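Local coordinates for protein 2,3-dihydroxybenzoate-AMP ligase (Mycobacterium smegmatis, PDB 5KEI) that belongs to the ANL superfamily of AMP-binding enzymes, in which a large AMP-binding region is followed by a smaller C-terminal domain, at residues A[322-327]-A[363-368]; A[330-335]-A[449-454]; A[340-343]-A[348-351]. All blocks are in the same frame, centred on the assembly; numbering follows the deposited sequence.

Overall arrangement
Followed from the N terminus, the chain reaches 322-327, which enters strand 325-328, and then the loop 330-335, helix 335-344 and strand 349-354. Contact 3 closes the earliest and shortest loop, folding the end of the helix onto the strand that follows it, and is nested inside the other two. Contact 1 closes next, when the loop 363-368 after strand 360-362 comes back beside 322-327. Contact 2 opens inside that loop but closes only at strand 450-455, so contacts 1 and 2 cross. Contacts 1 and 3 share the nine-stranded mixed sheet, where strands 325-328 and 349-354 are neighbours; contact 2 links this region to the four-stranded antiparallel sheet. A weak hydrogen bond between Asp367 and Tyr449 links contacts 1 and 2.

Contact 1: A[322-327]-A[363-368]; sequences TLRLLQ and TRIGDP
Leu325 carries CG opposite its backbone N (chi1 176°), while Ile365 holds CG1 opposite the carbonyl carbon (chi1 -67°) and chi2 of -55° then swings CD1 to the leucine; the side chains cross at about a right angle and meet methyl to methyl, Leu325 CD1 lying 3.9 Å from Ile365 CD1. The same isoleucine methyl also sits at the edge of the Arg324 guanidinium, near its plane, with Arg324 NH1 4.3 Å from Ile365 CD1. One face of that guanidinium is partly covered by Leu325 CB, 4.0 Å above the plane and offset toward its rim. The charged end is held by a salt bridge from NE to Asp247 and a hydrogen bond from NH2 to Cys241 O. Ile365 is presented by a type I beta turn from Arg364 to Asp367, closed by Asp367 N to Arg364 O (3.2 Å). Asp367 OD2 steadies this turn by accepting Arg364 N at 2.8 Å, from well above the carboxylate plane, and it also shares a weak hydrogen bond with Tyr449 OH. Leu325 and Ile365 both touch Gln350 of the intervening strand 349-354, so the contact spans it, joining strand 325-328 to the loop between strand 360-362 and helix 369-374.

Contact 2: A[330-335]-A[449-454]; sequences GAKLAA and YLEVTG
Two flat groups of 449-454, the Val452 carbonyl and the Glu451 carboxylate, meet the aliphatic chain of Lys332: CD and CE come roughly end-on to the carbonyl oxygen, and CE lies near the carboxylate plane on its OE2 side, over neither face. Lys332 CE is 4.0 Å from Glu451 OE2. The tighter touch is with the backbone: Lys332 CD and Lys332 CE each come within 3.2 Å of Val452 O, and CE, next to the ammonium group, probably carries enough positive charge to suit that oxygen. Lys332 stays extended until a bend at chi4 (-47°), which turns NZ back toward its own loop, and Lys332 NZ makes a weak 3.4 Å hydrogen bond to Leu333 O. Lys332 NZ remains 4.3 Å from Glu451 OE2, too far for a salt bridge, though the charges probably still attract. The stronger partner of Glu451 is Arg439, bridged through OE1. Val452 points toward the loop and packs on Phe353 and Val438, its backbone N hydrogen-bonded to Gln376 OE1. This surface contact sets the connection between strand 325-328 and helix 335-344 of a beta-alpha-beta unit against edge strand 450-455 of the antiparallel sheet, where Thr453 and Gly454 form a classic beta bulge opposite Arg437 of strand 432-440.

Contact 3: A[340-343]-A[348-351]; sequences LVRG and GLQQ
Arg342 leans across Leu349 with the middle of its side chain. Its CB is directed toward 348-351, and chi1 of 55° sets CG between the backbone N and the carbonyl carbon. From there the chain runs on to CD, the atom that does the touching: Arg342 CD is 3.9 Å from Leu349 CD2 and 4.1 Å from Leu349 CB, resting against one branch and the root of the leucine, which it crosses at about a right angle. A bend at chi3 (-56°) then turns the guanidinium off the leucine. NE donates to Pro347 O, just before 348-351, and NH1 forms a salt bridge with Glu373 OE2, so the apolar part of the arginine is pressed on the strand while its charged end turns to Pro347 O and to helix 369-374, where the side chain also touches Leu372. Helix 335-344 and strand 349-354 are the last two elements of a beta-alpha-beta unit that starts with strand 325-328; the two strands run parallel side by side, joined by backbone hydrogen bonds of Leu326 with Gly348 and Gln350, and the helix packs on the sheet they form. Val341, one residue earlier in the helix, also has its CB directed toward the strand, and its CG1 approaches Leu349 CD1 at 4.4 Å, a looser apolar touch. Val341 is buried further by Leu326 and by Ala306 of helix 303-310. Leu349, with CG opposite its backbone N (chi1 161°), sends its other methyl to the arginine and also touches Val328 and Leu333.

Contact 1: A[322-327]-A[363-368]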
loop_
_atom_site.group_PDB
_atom_site.type_symbol
_atom_site.label_atom_id
_atom_site.label_comp_id
_atom_site.label_asym_id
_atom_site.label_seq_id
_atom_site.Cartn_x
_atom_site.Cartn_y
_atom_site.Cartn_z
ATOM N N THR A 322 16.853 24.759 -3.042
ATOM C CA THR A 322 15.670 24.632 -3.889
ATOM C C THR A 322 14.579 23.796 -3.219
ATOM O O THR A 322 13.395 24.017 -3.454
ATOM C CB THR A 322 16.035 24.026 -5.262
ATOM O OG1 THR A 322 14.843 23.798 -6.025
ATOM C CG2 THR A 322 16.816 22.719 -5.101
ATOM N N LEU A 323 14.991 22.860 -2.367
ATOM C CA LEU A 323 14.064 21.996 -1.640
ATOM C C LEU A 323 13.151 22.830 -0.711
ATOM O O LEU A 323 13.584 23.791 -0.088
ATOM C CB LEU A 323 14.854 20.934 -0.857
ATOM C CG LEU A 323 14.128 19.691 -0.336
ATOM C CD1 LEU A 323 13.672 18.772 -1.459
ATOM C CD2 LEU A 323 15.002 18.925 0.631
ATOM N N ARG A 324 11.880 22.471 -0.650
ATOM C CA ARG A 324 10.908 23.229 0.118
ATOM C C ARG A 324 9.951 22.311 0.856
ATOM O O ARG A 324 9.303 22.720 1.816
ATOM C CB ARG A 324 10.107 24.152 -0.791
ATOM C CG ARG A 324 9.179 23.418 -1.731
ATOM C CD ARG A 324 7.818 24.058 -1.709
ATOM N NE ARG A 324 6.846 23.411 -2.590
ATOM C CZ ARG A 324 5.652 22.976 -2.203
ATOM N NH1 ARG A 324 5.279 23.098 -0.935
ATOM N NH2 ARG A 324 4.828 22.423 -3.089
ATOM N N LEU A 325 9.857 21.071 0.386
ATOM C CA LEU A 325 8.994 20.077 0.998
ATOM C C LEU A 325 9.735 18.756 1.093
ATOM O O LEU A 325 10.004 18.110 0.078
ATOM C CB LEU A 325 7.688 19.900 0.206
ATOM C CG LEU A 325 6.727 18.799 0.706
ATOM C CD1 LEU A 325 6.134 19.125 2.062
ATOM C CD2 LEU A 325 5.627 18.564 -0.288
ATOM N N LEU A 326 10.071 18.374 2.317
ATOM C CA LEU A 326 10.577 17.044 2.618
ATOM C C LEU A 326 9.543 16.283 3.432
ATOM O O LEU A 326 9.356 16.549 4.616
ATOM C CB LEU A 326 11.894 17.119 3.375
ATOM C CG LEU A 326 12.481 15.769 3.791
ATOM C CD1 LEU A 326 12.696 14.934 2.565
ATOM C CD2 LEU A 326 13.784 15.975 4.504
ATOM N N GLN A 327 8.845 15.362 2.778
ATOM C CA GLN A 327 7.912 14.489 3.469
ATOM C C GLN A 327 8.684 13.355 4.112
ATOM O O GLN A 327 9.647 12.845 3.532
ATOM C CB GLN A 327 6.861 13.893 2.523
ATOM C CG GLN A 327 6.069 14.852 1.665
ATOM C CD GLN A 327 5.121 14.100 0.716
ATOM O OE1 GLN A 327 5.563 13.413 -0.215
ATOM N NE2 GLN A 327 3.820 14.191 0.984
ATOM N N THR A 363 0.864 16.618 8.183
ATOM C CA THR A 363 0.970 17.962 8.718
ATOM C C THR A 363 0.716 18.916 7.546
ATOM O O THR A 363 0.996 18.588 6.389
ATOM C CB THR A 363 2.342 18.221 9.372
ATOM O OG1 THR A 363 3.397 17.731 8.525
ATOM C CG2 THR A 363 2.415 17.529 10.710
ATOM N N ARG A 364 0.150 20.078 7.828
ATOM C CA ARG A 364 -0.130 21.034 6.757
ATOM C C ARG A 364 1.087 21.943 6.517
ATOM O O ARG A 364 1.996 22.036 7.360
ATOM C CB ARG A 364 -1.385 21.846 7.080
ATOM C CG ARG A 364 -2.648 21.001 7.404
ATOM C CD ARG A 364 -2.786 19.774 6.501
ATOM N NE ARG A 364 -4.171 19.351 6.253
ATOM C CZ ARG A 364 -4.718 18.232 6.718
ATOM N NH1 ARG A 364 -4.011 17.408 7.477
ATOM N NH2 ARG A 364 -5.979 17.933 6.419
ATOM N N ILE A 365 1.124 22.589 5.358
ATOM C CA ILE A 365 2.328 23.292 4.907
ATOM C C ILE A 365 2.733 24.473 5.802
ATOM O O ILE A 365 3.921 24.666 6.093
ATOM C CB ILE A 365 2.170 23.788 3.461
ATOM C CG1 ILE A 365 2.108 22.597 2.508
ATOM C CG2 ILE A 365 3.332 24.691 3.070
ATOM C CD1 ILE A 365 3.264 21.673 2.629
ATOM N N GLY A 366 1.774 25.251 6.283
ATOM C CA GLY A 366 2.168 26.331 7.179
ATOM C C GLY A 366 2.351 26.008 8.660
ATOM O O GLY A 366 2.608 26.908 9.453
ATOM N N ASP A 367 2.218 24.738 9.042
ATOM C CA ASP A 367 2.104 24.365 10.459
ATOM C C ASP A 367 3.306 24.716 11.320
ATOM O O ASP A 367 4.446 24.599 10.869
ATOM C CB ASP A 367 1.838 22.870 10.592
ATOM C CG ASP A 367 0.396 22.550 10.448
ATOM O OD1 ASP A 367 -0.383 23.526 10.436
ATOM O OD2 ASP A 367 0.043 21.351 10.366
ATOM N N PRO A 368 3.045 25.127 12.579
ATOM C CA PRO A 368 4.087 25.480 13.549
ATOM C C PRO A 368 5.106 24.370 13.772
ATOM O O PRO A 368 4.752 23.201 13.717
ATOM C CB PRO A 368 3.292 25.758 14.837
ATOM C CG PRO A 368 1.926 25.295 14.588
ATOM C CD PRO A 368 1.705 25.394 13.122
#

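Contact 2: A[330-335]-A[449-454]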
loop_
_atom_site.group_PDB
_atom_site.type_symbol
_atom_site.label_atom_id
_atom_site.label_comp_id
_atom_site.label_asym_id
_atom_site.label_seq_id
_atom_site.Cartn_x
_atom_site.Cartn_y
_atom_site.Cartn_z
ATOM N N GLY A 330 6.357 6.299 6.605
ATOM C CA GLY A 330 6.781 4.918 6.517
ATOM C C GLY A 330 7.172 4.283 7.835
ATOM O O GLY A 330 7.349 3.060 7.907
ATOM N N ALA A 331 7.299 5.108 8.867
ATOM C CA ALA A 331 7.659 4.694 10.226
ATOM C C ALA A 331 7.735 5.983 11.019
ATOM O O ALA A 331 7.767 7.045 10.413
ATOM C CB ALA A 331 8.988 3.942 10.266
ATOM N N LYS A 332 7.775 5.928 12.346
ATOM C CA LYS A 332 7.652 7.179 13.110
ATOM C C LYS A 332 8.953 7.984 13.189
ATOM O O LYS A 332 9.970 7.498 13.631
ATOM C CB LYS A 332 7.132 6.916 14.521
ATOM C CG LYS A 332 6.860 8.207 15.330
ATOM C CD LYS A 332 6.642 7.907 16.808
ATOM C CE LYS A 332 6.120 9.111 17.559
ATOM N NZ LYS A 332 6.925 10.295 17.193
ATOM N N LEU A 333 8.904 9.231 12.747
ATOM C CA LEU A 333 10.036 10.120 12.935
ATOM C C LEU A 333 10.069 10.586 14.387
ATOM O O LEU A 333 9.145 11.258 14.852
ATOM C CB LEU A 333 9.954 11.314 11.996
ATOM C CG LEU A 333 11.169 12.232 11.985
ATOM C CD1 LEU A 333 12.396 11.445 11.590
ATOM C CD2 LEU A 333 10.945 13.398 11.029
ATOM N N ALA A 334 11.122 10.205 15.102
ATOM C CA ALA A 334 11.328 10.669 16.467
ATOM C C ALA A 334 11.559 12.185 16.447
ATOM O O ALA A 334 12.182 12.707 15.531
ATOM C CB ALA A 334 12.508 9.928 17.116
ATOM N N ALA A 335 11.045 12.886 17.446
ATOM C CA ALA A 335 11.107 14.350 17.465
ATOM C C ALA A 335 12.541 14.930 17.444
ATOM O O ALA A 335 12.789 15.901 16.724
ATOM C CB ALA A 335 10.326 14.884 18.674
ATOM N N TYR A 449 -4.178 16.877 16.321
ATOM C CA TYR A 449 -3.190 16.073 15.624
ATOM C C TYR A 449 -3.008 14.697 16.261
ATOM O O TYR A 449 -3.323 14.479 17.436
ATOM C CB TYR A 449 -1.862 16.839 15.536
ATOM C CG TYR A 449 -1.945 17.945 14.501
ATOM C CD1 TYR A 449 -1.509 17.733 13.196
ATOM C CD2 TYR A 449 -2.511 19.188 14.817
ATOM C CE1 TYR A 449 -1.612 18.734 12.224
ATOM C CE2 TYR A 449 -2.627 20.197 13.854
ATOM C CZ TYR A 449 -2.178 19.962 12.551
ATOM O OH TYR A 449 -2.278 20.953 11.584
ATOM N N LEU A 450 -2.525 13.770 15.444
ATOM C CA LEU A 450 -2.270 12.402 15.853
ATOM C C LEU A 450 -0.840 12.186 16.335
ATOM O O LEU A 450 0.087 12.825 15.845
ATOM C CB LEU A 450 -2.546 11.456 14.686
ATOM C CG LEU A 450 -4.006 11.194 14.358
ATOM C CD1 LEU A 450 -4.107 10.150 13.247
ATOM C CD2 LEU A 450 -4.729 10.742 15.612
ATOM N N GLU A 451 -0.663 11.268 17.284
ATOM C CA GLU A 451 0.663 10.707 17.545
ATOM C C GLU A 451 0.634 9.182 17.536
ATOM O O GLU A 451 -0.194 8.572 18.212
ATOM C CB GLU A 451 1.226 11.178 18.874
ATOM C CG GLU A 451 2.558 10.512 19.179
ATOM C CD GLU A 451 3.153 10.938 20.504
ATOM O OE1 GLU A 451 2.376 11.222 21.442
ATOM O OE2 GLU A 451 4.397 10.996 20.597
ATOM N N VAL A 452 1.538 8.577 16.766
ATOM C CA VAL A 452 1.639 7.120 16.671
ATOM C C VAL A 452 2.566 6.616 17.766
ATOM O O VAL A 452 3.722 7.047 17.854
ATOM C CB VAL A 452 2.181 6.656 15.291
ATOM C CG1 VAL A 452 2.385 5.170 15.292
ATOM C CG2 VAL A 452 1.239 7.066 14.151
ATOM N N THR A 453 2.064 5.713 18.602
ATOM C CA THR A 453 2.803 5.297 19.787
ATOM C C THR A 453 3.288 3.859 19.641
ATOM O O THR A 453 4.142 3.403 20.398
ATOM C CB THR A 453 1.949 5.439 21.051
ATOM O OG1 THR A 453 0.816 4.572 20.958
ATOM C CG2 THR A 453 1.461 6.879 21.203
ATOM N N GLY A 454 2.749 3.159 18.650
ATOM C CA GLY A 454 3.220 1.831 18.313
ATOM C C GLY A 454 2.219 0.952 17.584
ATOM O O GLY A 454 1.323 1.432 16.878
#

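Contact 3: A[340-343]-A[348-351]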
loop_
_atom_site.group_PDB
_atom_site.type_symbol
_atom_site.label_atom_id
_atom_site.label_comp_id
_atom_site.label_asym_id
_atom_site.label_seq_id
_atom_site.Cartn_x
_atom_site.Cartn_y
_atom_site.Cartn_z
ATOM N N LEU A 340 16.676 17.427 13.905
ATOM C CA LEU A 340 17.878 17.333 13.071
ATOM C C LEU A 340 17.557 17.626 11.617
ATOM O O LEU A 340 18.231 18.413 10.954
ATOM C CB LEU A 340 18.514 15.950 13.172
ATOM C CG LEU A 340 19.778 15.738 12.335
ATOM C CD1 LEU A 340 20.889 16.616 12.865
ATOM C CD2 LEU A 340 20.192 14.286 12.388
ATOM N N VAL A 341 16.501 16.987 11.139
ATOM C CA VAL A 341 16.099 17.127 9.757
ATOM C C VAL A 341 15.787 18.572 9.387
ATOM O O VAL A 341 16.229 19.050 8.346
ATOM C CB VAL A 341 14.884 16.245 9.457
ATOM C CG1 VAL A 341 14.201 16.686 8.159
ATOM C CG2 VAL A 341 15.312 14.795 9.406
ATOM N N ARG A 342 15.044 19.297 10.210
ATOM C CA ARG A 342 14.742 20.652 9.765
ATOM C C ARG A 342 15.671 21.699 10.375
ATOM O O ARG A 342 15.346 22.874 10.442
ATOM C CB ARG A 342 13.265 21.001 10.009
ATOM C CG ARG A 342 12.738 20.846 11.382
ATOM C CD ARG A 342 11.221 21.032 11.351
ATOM N NE ARG A 342 10.826 22.319 10.772
ATOM C CZ ARG A 342 10.950 23.499 11.387
ATOM N NH1 ARG A 342 11.480 23.587 12.610
ATOM N NH2 ARG A 342 10.555 24.603 10.767
ATOM N N GLY A 343 16.847 21.263 10.794
ATOM C CA GLY A 343 17.908 22.193 11.123
ATOM C C GLY A 343 19.040 22.007 10.130
ATOM O O GLY A 343 19.834 22.911 9.890
ATOM N N GLY A 348 11.045 22.842 5.868
ATOM C CA GLY A 348 9.854 22.401 5.161
ATOM C C GLY A 348 9.565 20.914 5.303
ATOM O O GLY A 348 9.194 20.258 4.342
ATOM N N LEU A 349 9.745 20.397 6.512
ATOM C CA LEU A 349 9.420 19.029 6.849
ATOM C C LEU A 349 7.918 18.860 6.856
ATOM O O LEU A 349 7.188 19.743 7.317
ATOM C CB LEU A 349 9.999 18.657 8.219
ATOM C CG LEU A 349 9.417 17.450 8.966
ATOM C CD1 LEU A 349 9.839 16.141 8.294
ATOM C CD2 LEU A 349 9.795 17.467 10.464
ATOM N N GLN A 350 7.452 17.736 6.328
ATOM C CA GLN A 350 6.063 17.351 6.516
ATOM C C GLN A 350 6.028 15.922 6.999
ATOM O O GLN A 350 6.649 15.054 6.389
ATOM C CB GLN A 350 5.271 17.493 5.232
ATOM C CG GLN A 350 3.821 17.106 5.366
ATOM C CD GLN A 350 3.146 17.089 4.029
ATOM O OE1 GLN A 350 3.571 16.358 3.136
ATOM N NE2 GLN A 350 2.105 17.905 3.863
ATOM N N GLN A 351 5.342 15.672 8.110
ATOM C CA GLN A 351 5.202 14.301 8.574
ATOM C C GLN A 351 3.968 13.688 7.932
ATOM O O GLN A 351 2.908 14.331 7.807
ATOM C CB GLN A 351 5.141 14.217 10.106
ATOM C CG GLN A 351 6.460 14.610 10.786
ATOM C CD GLN A 351 6.731 13.884 12.116
ATOM O OE1 GLN A 351 6.453 12.696 12.257
ATOM N NE2 GLN A 351 7.284 14.612 13.091
#